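Local coordinates for alpha-1,6-mannanase (Bacteroides thetaiotaomicron, PDB 4V1S), which probably hydrolyses alpha-1,6-linked mannan as a glycoside hydrolase of family 76, at residues 106-117 and 159-170. Sequence-based numbering, arbitrary orientation.
Sequences LMNCFLNFDNYW and TQNNSYLEKAKG
F110 and Y164 form the aromatic centre of a packing between helices 99-114 and 162-177, which lie side by side within what is probably the (alpha/alpha)6 toroid of family GH76; the two short axes run 38° apart, 11.6 Å at closest approach. The rings meet obliquely, planes at 56°, with Y164 CD1 lying 3.4 Å above the middle of the F110 face, so two flat groups bridge a wide gap between backbones. Apolar chains pack against the Y164 ring: L106 CD2 touches CE2 of Y164 and also meets the methyl of T159 tip to tip, while M107, its chain bent at chi2 and chi3, sets SD at the ring edge in a Met-aromatic contact. L106 also packs on L88 and T92 of helix 81-97.

Polar bonds shape the start of helix 162-177. N161 is its N-cap: OD1 accepts from Y164 N at 3.2 Å and more weakly from S163 N, an acceptor role an asparagine suits.

Charge and ring face combine at the far end. K167 uses its long chain twice, CG against the F110 edge and CE 3.5 Å over the centroid of the five-membered ring of W117, with NZ in a cation-pi contact. Replacing W117 by an alanine would probably leave the K167 chain without its aromatic platform and its ammonium freer to swing. D114 OD1 stays 4.4 Å from K167 NZ, beyond a salt bridge; a water donates to D114 OD1 at 2.9 Å and weakly accepts from K167 NZ.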
loop_
_atom_site.group_PDB
_atom_site.type_symbol
_atom_site.label_atom_id
_atom_site.label_comp_id
_atom_site.label_asym_id
_atom_site.label_seq_id
_atom_site.Cartn_x
_atom_site.Cartn_y
_atom_site.Cartn_z
ATOM N N LEU A 106 12.615 -7.800 -9.337
ATOM C CA LEU A 106 12.366 -6.407 -8.940
ATOM C C LEU A 106 12.708 -5.450 -10.091
ATOM O O LEU A 106 11.945 -4.537 -10.390
ATOM C CB LEU A 106 13.134 -6.046 -7.671
ATOM C CG LEU A 106 13.032 -4.590 -7.210
ATOM C CD1 LEU A 106 11.580 -4.146 -7.012
ATOM C CD2 LEU A 106 13.853 -4.424 -5.948
ATOM N N MET A 107 13.857 -5.652 -10.738
ATOM C CA MET A 107 14.236 -4.807 -11.855
ATOM C C MET A 107 13.258 -4.945 -13.019
ATOM O O MET A 107 12.876 -3.947 -13.637
ATOM C CB MET A 107 15.647 -5.098 -12.331
ATOM C CG MET A 107 16.039 -4.249 -13.533
ATOM S SD MET A 107 15.978 -2.457 -13.221
ATOM C CE MET A 107 17.385 -2.254 -12.144
ATOM N N ASN A 108 12.843 -6.169 -13.326
ATOM C CA ASN A 108 11.854 -6.360 -14.385
ATOM C C ASN A 108 10.501 -5.673 -14.084
ATOM O O ASN A 108 9.835 -5.112 -14.957
ATOM C CB ASN A 108 11.664 -7.845 -14.674
ATOM C CG ASN A 108 12.845 -8.438 -15.400
ATOM O OD1 ASN A 108 13.582 -7.723 -16.090
ATOM N ND2 ASN A 108 13.046 -9.741 -15.252
ATOM N N CYS A 109 10.120 -5.684 -12.812
ATOM C CA CYS A 109 8.907 -4.965 -12.392
ATOM C C CYS A 109 9.098 -3.466 -12.532
ATOM O O CYS A 109 8.244 -2.775 -13.081
ATOM C CB CYS A 109 8.619 -5.389 -10.959
ATOM S SG CYS A 109 7.255 -4.572 -10.195
ATOM N N PHE A 110 10.257 -2.965 -12.113
ATOM C CA PHE A 110 10.566 -1.526 -12.271
ATOM C C PHE A 110 10.504 -1.072 -13.715
ATOM O O PHE A 110 9.888 -0.038 -14.056
ATOM C CB PHE A 110 11.927 -1.201 -11.666
ATOM C CG PHE A 110 12.317 0.239 -11.821
ATOM C CD1 PHE A 110 11.714 1.220 -11.052
ATOM C CD2 PHE A 110 13.240 0.620 -12.779
ATOM C CE1 PHE A 110 12.070 2.558 -11.191
ATOM C CE2 PHE A 110 13.592 1.952 -12.937
ATOM C CZ PHE A 110 13.018 2.921 -12.128
ATOM N N LEU A 111 11.034 -1.911 -14.584
ATOM C CA LEU A 111 10.997 -1.639 -16.019
ATOM C C LEU A 111 9.570 -1.721 -16.556
ATOM O O LEU A 111 9.212 -0.985 -17.481
ATOM C CB LEU A 111 11.949 -2.569 -16.780
ATOM C CG LEU A 111 13.434 -2.325 -16.475
ATOM C CD1 LEU A 111 14.287 -3.442 -17.071
ATOM C CD2 LEU A 111 13.921 -0.972 -16.964
ATOM N N ASN A 112 8.743 -2.588 -15.978
ATOM C CA ASN A 112 7.338 -2.569 -16.347
ATOM C C ASN A 112 6.640 -1.267 -15.895
ATOM O O ASN A 112 5.804 -0.732 -16.623
ATOM C CB ASN A 112 6.614 -3.782 -15.786
ATOM C CG ASN A 112 5.197 -3.902 -16.319
ATOM O OD1 ASN A 112 4.972 -3.783 -17.520
ATOM N ND2 ASN A 112 4.231 -4.024 -15.416
ATOM N N PHE A 113 6.959 -0.811 -14.696
ATOM C CA PHE A 113 6.452 0.442 -14.193
ATOM C C PHE A 113 6.820 1.592 -15.134
ATOM O O PHE A 113 6.033 2.522 -15.294
ATOM C CB PHE A 113 6.930 0.757 -12.756
ATOM C CG PHE A 113 5.981 0.269 -11.708
ATOM C CD1 PHE A 113 5.915 -1.102 -11.384
ATOM C CD2 PHE A 113 5.091 1.130 -11.096
ATOM C CE1 PHE A 113 4.983 -1.566 -10.474
ATOM C CE2 PHE A 113 4.137 0.655 -10.181
ATOM C CZ PHE A 113 4.088 -0.682 -9.853
ATOM N N ASP A 114 7.973 1.506 -15.802
ATOM C CA ASP A 114 8.323 2.545 -16.790
ATOM C C ASP A 114 7.225 2.671 -17.914
ATOM O O ASP A 114 7.038 3.742 -18.491
ATOM C CB ASP A 114 9.701 2.266 -17.406
ATOM C CG ASP A 114 10.904 2.756 -16.537
ATOM O OD1 ASP A 114 10.770 3.591 -15.569
ATOM O OD2 ASP A 114 12.032 2.290 -16.892
ATOM N N ASN A 115 6.513 1.573 -18.194
ATOM C CA ASN A 115 5.414 1.609 -19.168
ATOM C C ASN A 115 4.308 2.521 -18.723
ATOM O O ASN A 115 3.551 2.998 -19.557
ATOM C CB ASN A 115 4.850 0.250 -19.449
ATOM C CG ASN A 115 5.845 -0.650 -20.148
ATOM O OD1 ASN A 115 6.520 -0.242 -21.090
ATOM N ND2 ASN A 115 5.926 -1.890 -19.700
ATOM N N TYR A 116 4.165 2.705 -17.413
ATOM C CA TYR A 116 3.142 3.582 -16.837
ATOM C C TYR A 116 3.624 5.011 -16.557
ATOM O O TYR A 116 2.840 5.856 -16.105
ATOM C CB TYR A 116 2.619 2.973 -15.535
ATOM C CG TYR A 116 1.924 1.621 -15.672
ATOM C CD1 TYR A 116 2.639 0.456 -15.873
ATOM C CD2 TYR A 116 0.551 1.514 -15.612
ATOM C CE1 TYR A 116 2.025 -0.765 -15.960
ATOM C CE2 TYR A 116 -0.070 0.278 -15.677
ATOM C CZ TYR A 116 0.653 -0.845 -15.914
ATOM O OH TYR A 116 0.006 -2.052 -16.026
ATOM N N TRP A 117 4.926 5.267 -16.743
ATOM C CA TRP A 117 5.481 6.588 -16.424
ATOM C C TRP A 117 5.258 7.554 -17.560
ATOM O O TRP A 117 5.612 7.268 -18.712
ATOM C CB TRP A 117 6.966 6.455 -16.176
ATOM C CG TRP A 117 7.689 7.731 -15.863
ATOM C CD1 TRP A 117 8.501 8.425 -16.687
ATOM C CD2 TRP A 117 7.647 8.451 -14.627
ATOM N NE1 TRP A 117 9.023 9.505 -16.040
ATOM C CE2 TRP A 117 8.496 9.568 -14.780
ATOM C CE3 TRP A 117 6.959 8.272 -13.401
ATOM C CZ2 TRP A 117 8.751 10.461 -13.753
ATOM C CZ3 TRP A 117 7.198 9.178 -12.405
ATOM C CH2 TRP A 117 8.079 10.283 -12.596
ATOM N N THR A 159 18.263 -2.162 -2.367
ATOM C CA THR A 159 19.199 -2.409 -3.468
ATOM C C THR A 159 20.231 -1.319 -3.704
ATOM O O THR A 159 21.254 -1.551 -4.377
ATOM C CB THR A 159 18.464 -2.559 -4.817
ATOM O OG1 THR A 159 17.825 -1.329 -5.169
ATOM C CG2 THR A 159 17.461 -3.695 -4.771
ATOM N N GLN A 160 19.922 -0.111 -3.232
ATOM C CA GLN A 160 20.733 1.085 -3.470
ATOM C C GLN A 160 20.832 1.461 -4.954
ATOM O O GLN A 160 21.745 2.181 -5.355
ATOM C CB GLN A 160 22.097 0.966 -2.791
ATOM C CG GLN A 160 21.932 0.742 -1.288
ATOM C CD GLN A 160 21.608 2.028 -0.522
ATOM O OE1 GLN A 160 22.467 2.921 -0.367
ATOM N NE2 GLN A 160 20.412 2.095 0.030
ATOM N N ASN A 161 19.826 1.055 -5.734
ATOM C CA ASN A 161 19.765 1.404 -7.143
ATOM C C ASN A 161 19.236 2.817 -7.301
ATOM O O ASN A 161 18.108 3.115 -6.875
ATOM C CB ASN A 161 18.874 0.416 -7.870
ATOM C CG ASN A 161 18.765 0.714 -9.345
ATOM O OD1 ASN A 161 18.206 1.739 -9.745
ATOM N ND2 ASN A 161 19.264 -0.184 -10.163
ATOM N N ASN A 162 20.051 3.684 -7.894
ATOM C CA ASN A 162 19.700 5.110 -7.969
ATOM C C ASN A 162 18.487 5.398 -8.855
ATOM O O ASN A 162 17.740 6.353 -8.580
ATOM C CB ASN A 162 20.919 5.957 -8.377
ATOM C CG ASN A 162 21.894 6.210 -7.187
ATOM O OD1 ASN A 162 21.560 5.954 -6.022
ATOM N ND2 ASN A 162 23.083 6.756 -7.486
ATOM N N SER A 163 18.262 4.574 -9.879
ATOM C CA SER A 163 17.106 4.778 -10.757
ATOM C C SER A 163 15.792 4.598 -9.980
ATOM O O SER A 163 14.832 5.306 -10.244
ATOM C CB SER A 163 17.172 3.884 -11.998
ATOM O OG SER A 163 16.937 2.529 -11.689
ATOM N N TYR A 164 15.766 3.677 -9.016
ATOM C CA TYR A 164 14.569 3.488 -8.189
ATOM C C TYR A 164 14.285 4.749 -7.353
ATOM O O TYR A 164 13.143 5.204 -7.264
ATOM C CB TYR A 164 14.709 2.276 -7.251
ATOM C CG TYR A 164 14.936 0.927 -7.924
ATOM C CD1 TYR A 164 14.755 0.720 -9.289
ATOM C CD2 TYR A 164 15.351 -0.147 -7.168
ATOM C CE1 TYR A 164 14.970 -0.549 -9.859
ATOM C CE2 TYR A 164 15.558 -1.391 -7.712
ATOM C CZ TYR A 164 15.352 -1.596 -9.054
ATOM O OH TYR A 164 15.569 -2.840 -9.578
ATOM N N LEU A 165 15.351 5.332 -6.779
ATOM C CA LEU A 165 15.196 6.546 -5.981
ATOM C C LEU A 165 14.764 7.755 -6.837
ATOM O O LEU A 165 13.964 8.561 -6.394
ATOM C CB LEU A 165 16.506 6.846 -5.248
ATOM C CG LEU A 165 16.419 8.027 -4.286
ATOM C CD1 LEU A 165 15.392 7.764 -3.177
ATOM C CD2 LEU A 165 17.779 8.343 -3.714
ATOM N N GLU A 166 15.291 7.858 -8.048
ATOM C CA GLU A 166 14.914 8.935 -8.958
ATOM C C GLU A 166 13.400 8.912 -9.201
ATOM O O GLU A 166 12.725 9.936 -9.134
ATOM C CB GLU A 166 15.679 8.796 -10.271
ATOM C CG GLU A 166 15.325 9.767 -11.370
ATOM C CD GLU A 166 16.276 9.653 -12.566
ATOM O OE1 GLU A 166 17.139 8.731 -12.587
ATOM O OE2 GLU A 166 16.161 10.491 -13.485
ATOM N N LYS A 167 12.865 7.723 -9.472
ATOM C CA LYS A 167 11.428 7.604 -9.720
ATOM C C LYS A 167 10.634 7.766 -8.412
ATOM O O LYS A 167 9.517 8.268 -8.452
ATOM C CB LYS A 167 11.064 6.310 -10.432
ATOM C CG LYS A 167 11.496 6.273 -11.884
ATOM C CD LYS A 167 10.642 7.162 -12.753
ATOM C CE LYS A 167 11.006 7.053 -14.221
ATOM N NZ LYS A 167 12.372 7.527 -14.545
ATOM N N ALA A 168 11.159 7.311 -7.268
ATOM C CA ALA A 168 10.476 7.574 -5.988
ATOM C C ALA A 168 10.281 9.070 -5.786
ATOM O O ALA A 168 9.202 9.528 -5.421
ATOM C CB ALA A 168 11.238 7.005 -4.820
ATOM N N LYS A 169 11.344 9.830 -6.010
ATOM C CA LYS A 169 11.288 11.271 -5.864
ATOM C C LYS A 169 10.303 11.904 -6.843
ATOM O O LYS A 169 9.539 12.826 -6.484
ATOM C CB LYS A 169 12.684 11.887 -6.047
ATOM C CG LYS A 169 13.608 11.604 -4.894
ATOM C CD LYS A 169 14.998 12.099 -5.264
ATOM C CE LYS A 169 16.018 11.843 -4.195
ATOM N NZ LYS A 169 17.385 12.233 -4.661
ATOM N N GLY A 170 10.310 11.408 -8.082
ATOM C CA GLY A 170 9.437 11.942 -9.096
ATOM C C GLY A 170 7.986 11.625 -8.840
ATOM O O GLY A 170 7.125 12.476 -8.992
HETATM O O HOH W 1 13.556 4.456 -15.507
#